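Local coordinates for protein antitoxin VapB (Salmonella enterica subsp. enterica serovar Typhimurium str. LT2, PDB 6IFM) that neutralizes the toxin VapC by forming a complex with it, as the DNA-binding antitoxin of a type II toxin-antitoxin system, at residues E24-V29 against I40-E45; E30-G35 against G44-S49. One frame throughout, in Å; residues are numbered along the deposited sequence.

Contact 1: residues E24-V29 against I40-E45; sequences EDVKHV and ITPVGE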
ATOM      1  N   GLU E  24       3.789   9.622 -41.776  1.00 44.55           N
ATOM      2  CA  GLU E  24       4.772  10.699 -41.847  1.00 48.37           C
ATOM      3  C   GLU E  24       4.302  11.981 -41.174  1.00 48.67           C
ATOM      4  O   GLU E  24       5.138  12.821 -40.815  1.00 48.78           O
ATOM      5  CB  GLU E  24       5.132  10.986 -43.307  1.00 51.68           C
ATOM      6  CG  GLU E  24       5.675   9.782 -44.054  1.00 52.85           C
ATOM      7  CD  GLU E  24       4.601   9.024 -44.793  1.00 50.35           C
ATOM      8  OE1 GLU E  24       4.502   7.796 -44.602  1.00 50.04           O
ATOM      9  OE2 GLU E  24       3.851   9.656 -45.561  1.00 55.98           O
ATOM     10  N   ASP E  25       2.995  12.154 -40.993  1.00 45.40           N
ATOM     11  CA  ASP E  25       2.495  13.261 -40.192  1.00 45.17           C
ATOM     12  C   ASP E  25       2.524  12.950 -38.696  1.00 43.52           C
ATOM     13  O   ASP E  25       1.934  13.698 -37.914  1.00 45.57           O
ATOM     14  CB  ASP E  25       1.074  13.641 -40.625  1.00 44.43           C
ATOM     15  CG  ASP E  25       0.047  12.568 -40.286  1.00 41.08           C
ATOM     16  OD1 ASP E  25       0.321  11.369 -40.523  1.00 37.22           O
ATOM     17  OD2 ASP E  25      -1.037  12.932 -39.781  1.00 36.48           O
ATOM     18  N   VAL E  26       3.194  11.871 -38.301  1.00 41.37           N
ATOM     19  CA  VAL E  26       3.339  11.447 -36.914  1.00 36.82           C
ATOM     20  C   VAL E  26       4.828  11.222 -36.671  1.00 39.56           C
ATOM     21  O   VAL E  26       5.422  10.307 -37.260  1.00 40.97           O
ATOM     22  CB  VAL E  26       2.538  10.168 -36.622  1.00 37.31           C
ATOM     23  CG1 VAL E  26       2.556   9.834 -35.135  1.00 34.20           C
ATOM     24  CG2 VAL E  26       1.099  10.294 -37.116  1.00 36.36           C
ATOM     25  N   LYS E  27       5.444  12.041 -35.808  1.00 43.18           N
ATOM     26  CA  LYS E  27       6.905  12.038 -35.667  1.00 41.52           C
ATOM     27  C   LYS E  27       7.422  11.928 -34.236  1.00 40.65           C
ATOM     28  O   LYS E  27       8.608  11.610 -34.061  1.00 34.37           O
ATOM     29  CB  LYS E  27       7.503  13.292 -36.317  1.00 40.89           C
ATOM     30  CG  LYS E  27       7.548  13.218 -37.833  1.00 46.35           C
ATOM     31  CD  LYS E  27       8.178  11.908 -38.303  1.00 50.11           C
ATOM     32  CE  LYS E  27       8.222  11.796 -39.821  1.00 54.21           C
ATOM     33  NZ  LYS E  27       8.494  10.390 -40.232  1.00 60.85           N
ATOM     34  N   HIS E  28       6.611  12.248 -33.225  1.00 37.82           N
ATOM     35  CA  HIS E  28       6.763  11.710 -31.874  1.00 33.78           C
ATOM     36  C   HIS E  28       5.416  11.847 -31.183  1.00 34.53           C
ATOM     37  O   HIS E  28       4.537  12.583 -31.645  1.00 31.56           O
ATOM     38  CB  HIS E  28       7.906  12.360 -31.076  1.00 36.28           C
ATOM     39  CG  HIS E  28       7.729  13.821 -30.788  1.00 45.11           C
ATOM     40  ND1 HIS E  28       7.034  14.683 -31.613  1.00 47.49           N
ATOM     41  CD2 HIS E  28       8.191  14.576 -29.762  1.00 47.12           C
ATOM     42  CE1 HIS E  28       7.066  15.902 -31.100  1.00 47.91           C
ATOM     43  NE2 HIS E  28       7.762  15.863 -29.976  1.00 45.39           N
ATOM     44  N   VAL E  29       5.255  11.107 -30.080  1.00 30.82           N
ATOM     45  CA  VAL E  29       3.964  10.548 -29.686  1.00 25.42           C
ATOM     46  C   VAL E  29       3.754  10.628 -28.175  1.00 26.10           C
ATOM     47  O   VAL E  29       4.643  11.005 -27.415  1.00 25.44           O
ATOM     48  CB  VAL E  29       3.855   9.085 -30.150  1.00 27.17           C
ATOM     49  CG1 VAL E  29       3.869   8.984 -31.670  1.00 23.99           C
ATOM     50  CG2 VAL E  29       4.998   8.281 -29.538  1.00 22.95           C
ATOM     51  N   ILE E  40      -0.473   3.722 -27.412  1.00 22.26           N
ATOM     52  CA  ILE E  40       0.404   4.724 -28.021  1.00 19.28           C
ATOM     53  C   ILE E  40      -0.384   5.531 -29.032  1.00 18.59           C
ATOM     54  O   ILE E  40      -0.778   5.009 -30.080  1.00 18.98           O
ATOM     55  CB  ILE E  40       1.618   4.095 -28.699  1.00 16.31           C
ATOM     56  CG1 ILE E  40       2.509   3.489 -27.625  1.00 18.28           C
ATOM     57  CG2 ILE E  40       2.355   5.138 -29.535  1.00 17.00           C
ATOM     58  CD1 ILE E  40       3.754   2.910 -28.157  1.00 14.58           C
ATOM     59  N   THR E  41      -0.519   6.817 -28.758  1.00 18.73           N
ATOM     60  CA  THR E  41      -1.268   7.815 -29.474  1.00 20.56           C
ATOM     61  C   THR E  41      -0.350   8.913 -29.997  1.00 22.54           C
ATOM     62  O   THR E  41       0.689   9.200 -29.390  1.00 22.29           O
ATOM     63  CB  THR E  41      -2.311   8.433 -28.549  1.00 20.89           C
ATOM     64  OG1 THR E  41      -3.173   7.403 -28.061  1.00 18.99           O
ATOM     65  CG2 THR E  41      -3.114   9.385 -29.310  1.00 23.60           C
ATOM     66  N   PRO E  42      -0.662   9.489 -31.153  1.00 23.88           N
ATOM     67  CA  PRO E  42       0.027  10.717 -31.563  1.00 23.66           C
ATOM     68  C   PRO E  42      -0.515  11.916 -30.780  1.00 25.09           C
ATOM     69  O   PRO E  42      -1.572  11.846 -30.148  1.00 24.44           O
ATOM     70  CB  PRO E  42      -0.249  10.804 -33.067  1.00 25.85           C
ATOM     71  CG  PRO E  42      -1.409   9.838 -33.337  1.00 27.28           C
ATOM     72  CD  PRO E  42      -1.349   8.804 -32.264  1.00 22.16           C
ATOM     73  N   VAL E  43       0.263  13.006 -30.758  1.00 25.61           N
ATOM     74  CA  VAL E  43      -0.039  14.090 -29.820  1.00 24.28           C
ATOM     75  C   VAL E  43      -1.366  14.749 -30.160  1.00 25.12           C
ATOM     76  O   VAL E  43      -1.662  15.047 -31.328  1.00 24.65           O
ATOM     77  CB  VAL E  43       1.080  15.145 -29.770  1.00 25.22           C
ATOM     78  CG1 VAL E  43       2.206  14.680 -28.870  1.00 23.10           C
ATOM     79  CG2 VAL E  43       1.564  15.511 -31.181  1.00 27.36           C
ATOM     80  N   GLY E  44      -2.167  14.999 -29.118  1.00 22.74           N
ATOM     81  CA  GLY E  44      -3.459  15.644 -29.249  1.00 21.99           C
ATOM     82  C   GLY E  44      -4.629  14.690 -29.257  1.00 19.62           C
ATOM     83  O   GLY E  44      -5.778  15.145 -29.179  1.00 15.29           O
ATOM     84  N   GLU E  45      -4.363  13.373 -29.310  1.00 20.92           N
ATOM     85  CA  GLU E  45      -5.378  12.352 -29.562  1.00 21.28           C
ATOM     86  C   GLU E  45      -5.470  11.241 -28.511  1.00 19.13           C
ATOM     87  O   GLU E  45      -5.954  10.148 -28.819  1.00 17.77           O
ATOM     88  CB  GLU E  45      -5.180  11.763 -30.956  1.00 20.17           C
ATOM     89  CG  GLU E  45      -5.204  12.831 -32.033  1.00 22.43           C
ATOM     90  CD  GLU E  45      -4.356  12.526 -33.237  1.00 25.07           C
ATOM     91  OE1 GLU E  45      -4.957  12.382 -34.323  1.00 27.21           O
ATOM     92  OE2 GLU E  45      -3.104  12.427 -33.126  1.00 21.09           O
TER

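Contact 2: residues E30-G35 against G44-S49; sequences EIIAVG and GESWDS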
ATOM      1  N   GLU E  30       2.550  10.242 -27.749  1.00 24.81           N
ATOM      2  CA  GLU E  30       2.177  10.031 -26.357  1.00 20.63           C
ATOM      3  C   GLU E  30       2.023   8.537 -26.074  1.00 20.73           C
ATOM      4  O   GLU E  30       1.931   7.716 -26.988  1.00 19.56           O
ATOM      5  CB  GLU E  30       0.879  10.782 -26.016  1.00 21.41           C
ATOM      6  CG  GLU E  30       0.953  12.303 -26.197  1.00 22.50           C
ATOM      7  CD  GLU E  30      -0.376  12.926 -26.627  1.00 28.15           C
ATOM      8  OE1 GLU E  30      -0.986  12.418 -27.591  1.00 27.66           O
ATOM      9  OE2 GLU E  30      -0.807  13.935 -26.016  1.00 31.21           O
ATOM     10  N   ILE E  31       1.975   8.185 -24.785  1.00 21.71           N
ATOM     11  CA  ILE E  31       1.879   6.785 -24.361  1.00 19.04           C
ATOM     12  C   ILE E  31       1.244   6.718 -22.972  1.00 17.57           C
ATOM     13  O   ILE E  31       1.546   7.529 -22.097  1.00 17.29           O
ATOM     14  CB  ILE E  31       3.270   6.111 -24.399  1.00 17.26           C
ATOM     15  CG1 ILE E  31       3.165   4.618 -24.083  1.00 18.93           C
ATOM     16  CG2 ILE E  31       4.196   6.791 -23.438  1.00 19.59           C
ATOM     17  CD1 ILE E  31       4.357   3.813 -24.579  1.00 17.84           C
ATOM     18  N   ILE E  32       0.354   5.742 -22.780  1.00 18.70           N
ATOM     19  CA  ILE E  32      -0.477   5.639 -21.573  1.00 16.91           C
ATOM     20  C   ILE E  32      -0.703   4.174 -21.249  1.00 16.98           C
ATOM     21  O   ILE E  32      -1.022   3.376 -22.132  1.00 18.02           O
ATOM     22  CB  ILE E  32      -1.861   6.313 -21.725  1.00 16.70           C
ATOM     23  CG1 ILE E  32      -1.776   7.695 -22.380  1.00 16.22           C
ATOM     24  CG2 ILE E  32      -2.559   6.376 -20.383  1.00 13.97           C
ATOM     25  CD1 ILE E  32      -1.915   7.643 -23.852  1.00 17.89           C
ATOM     26  N   ALA E  33      -0.590   3.837 -19.970  1.00 16.55           N
ATOM     27  CA  ALA E  33      -0.918   2.507 -19.482  1.00 17.18           C
ATOM     28  C   ALA E  33      -2.400   2.430 -19.115  1.00 17.00           C
ATOM     29  O   ALA E  33      -2.925   3.315 -18.428  1.00 15.09           O
ATOM     30  CB  ALA E  33      -0.053   2.160 -18.269  1.00 17.44           C
ATOM     31  N   VAL E  34      -3.074   1.389 -19.600  1.00 16.87           N
ATOM     32  CA  VAL E  34      -4.361   0.935 -19.068  1.00 17.90           C
ATOM     33  C   VAL E  34      -4.216  -0.559 -18.814  1.00 18.92           C
ATOM     34  O   VAL E  34      -4.216  -1.352 -19.765  1.00 17.85           O
ATOM     35  CB  VAL E  34      -5.538   1.224 -20.024  1.00 17.69           C
ATOM     36  CG1 VAL E  34      -6.875   1.213 -19.289  1.00 13.75           C
ATOM     37  CG2 VAL E  34      -5.356   2.557 -20.738  1.00 14.60           C
ATOM     38  N   GLY E  35      -4.074  -0.941 -17.542  1.00 18.93           N
ATOM     39  CA  GLY E  35      -3.825  -2.320 -17.160  1.00 17.64           C
ATOM     40  C   GLY E  35      -2.488  -2.798 -17.688  1.00 21.21           C
ATOM     41  O   GLY E  35      -1.564  -2.012 -17.914  1.00 21.68           O
ATOM     42  N   GLY E  44      -2.167  14.999 -29.118  1.00 22.74           N
ATOM     43  CA  GLY E  44      -3.459  15.644 -29.249  1.00 21.99           C
ATOM     44  C   GLY E  44      -4.629  14.690 -29.257  1.00 19.62           C
ATOM     45  O   GLY E  44      -5.778  15.145 -29.179  1.00 15.29           O
ATOM     46  N   GLU E  45      -4.363  13.373 -29.310  1.00 20.92           N
ATOM     47  CA  GLU E  45      -5.378  12.352 -29.562  1.00 21.28           C
ATOM     48  C   GLU E  45      -5.470  11.241 -28.511  1.00 19.13           C
ATOM     49  O   GLU E  45      -5.954  10.148 -28.819  1.00 17.77           O
ATOM     50  CB  GLU E  45      -5.180  11.763 -30.956  1.00 20.17           C
ATOM     51  CG  GLU E  45      -5.204  12.831 -32.033  1.00 22.43           C
ATOM     52  CD  GLU E  45      -4.356  12.526 -33.237  1.00 25.07           C
ATOM     53  OE1 GLU E  45      -4.957  12.382 -34.323  1.00 27.21           O
ATOM     54  OE2 GLU E  45      -3.104  12.427 -33.126  1.00 21.09           O
ATOM     55  N   SER E  46      -5.029  11.461 -27.274  1.00 18.80           N
ATOM     56  CA  SER E  46      -5.019  10.334 -26.343  1.00 21.77           C
ATOM     57  C   SER E  46      -6.432   9.868 -25.994  1.00 18.23           C
ATOM     58  O   SER E  46      -6.642   8.683 -25.729  1.00 16.76           O
ATOM     59  CB  SER E  46      -4.239  10.692 -25.082  1.00 18.45           C
ATOM     60  OG  SER E  46      -2.916  11.100 -25.426  1.00 22.12           O
ATOM     61  N   TRP E  47      -7.414  10.765 -26.018  1.00 16.83           N
ATOM     62  CA  TRP E  47      -8.773  10.396 -25.645  1.00 15.70           C
ATOM     63  C   TRP E  47      -9.542   9.719 -26.772  1.00 16.71           C
ATOM     64  O   TRP E  47     -10.615   9.160 -26.518  1.00 12.98           O
ATOM     65  CB  TRP E  47      -9.536  11.642 -25.195  1.00 17.04           C
ATOM     66  CG  TRP E  47      -9.161  12.093 -23.836  1.00 14.77           C
ATOM     67  CD1 TRP E  47      -8.253  13.048 -23.518  1.00 14.70           C
ATOM     68  CD2 TRP E  47      -9.704  11.624 -22.599  1.00 14.72           C
ATOM     69  NE1 TRP E  47      -8.173  13.194 -22.158  1.00 13.50           N
ATOM     70  CE2 TRP E  47      -9.057  12.331 -21.569  1.00 15.97           C
ATOM     71  CE3 TRP E  47     -10.653  10.657 -22.258  1.00 13.67           C
ATOM     72  CZ2 TRP E  47      -9.339  12.108 -20.214  1.00 14.38           C
ATOM     73  CZ3 TRP E  47     -10.918  10.429 -20.899  1.00 12.72           C
ATOM     74  CH2 TRP E  47     -10.274  11.161 -19.904  1.00 10.84           C
ATOM     75  N   ASP E  48      -9.007   9.757 -28.000  1.00 20.38           N
ATOM     76  CA  ASP E  48      -9.722   9.246 -29.167  1.00 16.09           C
ATOM     77  C   ASP E  48     -10.048   7.762 -29.034  1.00 16.92           C
ATOM     78  O   ASP E  48     -11.124   7.319 -29.458  1.00 15.75           O
ATOM     79  CB  ASP E  48      -8.898   9.514 -30.414  1.00 15.60           C
ATOM     80  CG  ASP E  48      -9.078  10.915 -30.913  1.00 23.76           C
ATOM     81  OD1 ASP E  48     -10.209  11.443 -30.741  1.00 31.18           O
ATOM     82  OD2 ASP E  48      -8.114  11.487 -31.471  1.00 22.06           O
ATOM     83  N   SER E  49      -9.128   6.973 -28.467  1.00 15.46           N
ATOM     84  CA  SER E  49      -9.415   5.558 -28.231  1.00 14.80           C
ATOM     85  C   SER E  49     -10.501   5.383 -27.180  1.00 15.15           C
ATOM     86  O   SER E  49     -11.347   4.486 -27.286  1.00 15.05           O
ATOM     87  CB  SER E  49      -8.146   4.829 -27.805  1.00 13.95           C
ATOM     88  OG  SER E  49      -7.350   5.711 -27.036  1.00 17.48           O
TER

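Contact 1: residues E24-V29 against I40-E45
Val29 and Pro42 bring the two backbones closest, with Val29 CA 4.4 Å from Pro42 CA, where the loop 24-29 runs into strand 29-34 and faces Pro42 in 40-45. Beyond it 40-45 reverses in a type II turn from Pro42 to Glu45, closed by Glu45 N to Pro42 O at 3.3 Å. In that turn Gly44 has a phi of 99°, where a CB would press on the carbonyl oxygen of Val43, which suits glycine. The side chains meet through hydrocarbon groups, some against backbone carbonyl oxygens. Val26 CG1, anti to its backbone N (chi1 -173°), touches Pro42 CB at 3.6 Å, the two side chains approaching at a slant. Val29 sets its CB beside Thr41 O, 3.3 Å away, while its CG2 meets Ile40 CG2 at 4.1 Å. Val43 makes a looser contact, both methyls 4.2 Å from His28 O. Phe22 packs on Ile40 and Pro42. Arg36 of the second VapB subunit forms salt bridges with both Asp25 and Glu45, and Ser37 of that subunit binds Thr41 OG1. Val29 and Ile40 also pair with a strand of that subunit, a sheet continued between chains that is consistent with the intertwined, swapped-hairpin dimer of SpoVT-AbrB DNA-binding domains.

Contact 2: residues E30-G35 against G44-S49
Glu30, on the first strand of the hairpin formed by 29-34 and 37-42, reaches over to the turn that leads from this hairpin into helix 48-52. Its CG stands anti to the carbonyl carbon (chi1 -60°), and the chain bends at chi2 before OE1 comes close to both Gly44 N and Ser46 OG. Gly44 N donates to Glu30 OE1 over 3.2 Å, in a weak bond bent to 125° at the hydrogen, and Ser46 OG donates to Glu30 OE1 over another 3.2 Å, also weakly. Two weak bonds thus link this oxygen to a backbone N-H and a hydroxyl two residues apart, and its exact placement is doubtful. Two residues further along the strand, Ile32 approaches the same serine with the tip of its side chain: Ile32 CD1 lies 3.9 Å from Ser46 OG and 4.0 Å from Ser46 CB. Glu45 is salt-bridged to Arg36 of the second VapB subunit, which probably offsets the negative charge beside Glu30. Asp48 N bonds to Glu45 O at 3.2 Å, and Trp47 stacks edge-to-face with Trp50. Asp48 and Ser49 bind basic side chains of another protein's chain, presumably VapC, where the hairpin hands over to helix 48-52.

The centres of contacts 1 and 2 lie about 11 Å apart, and both are built on the hairpin of strands 29-34 and 37-42. Along the chain the order is 24-29, 30-35 and then 40-49, the two contacts sharing Gly44 and Glu45. Contact 1 joins the entry of the hairpin to its exit, whereas contact 2 joins the first strand to the chain that leaves toward helix 48-52. They meet directly where Glu30 N approaches Thr41 O at 2.7 Å, a probable hydrogen bond. Both touch the second VapB subunit, but contact 1 lies nearer the DNA, at about 6 Å between nearest atoms, and contact 2 leads into the region bound to another protein, presumably the toxin.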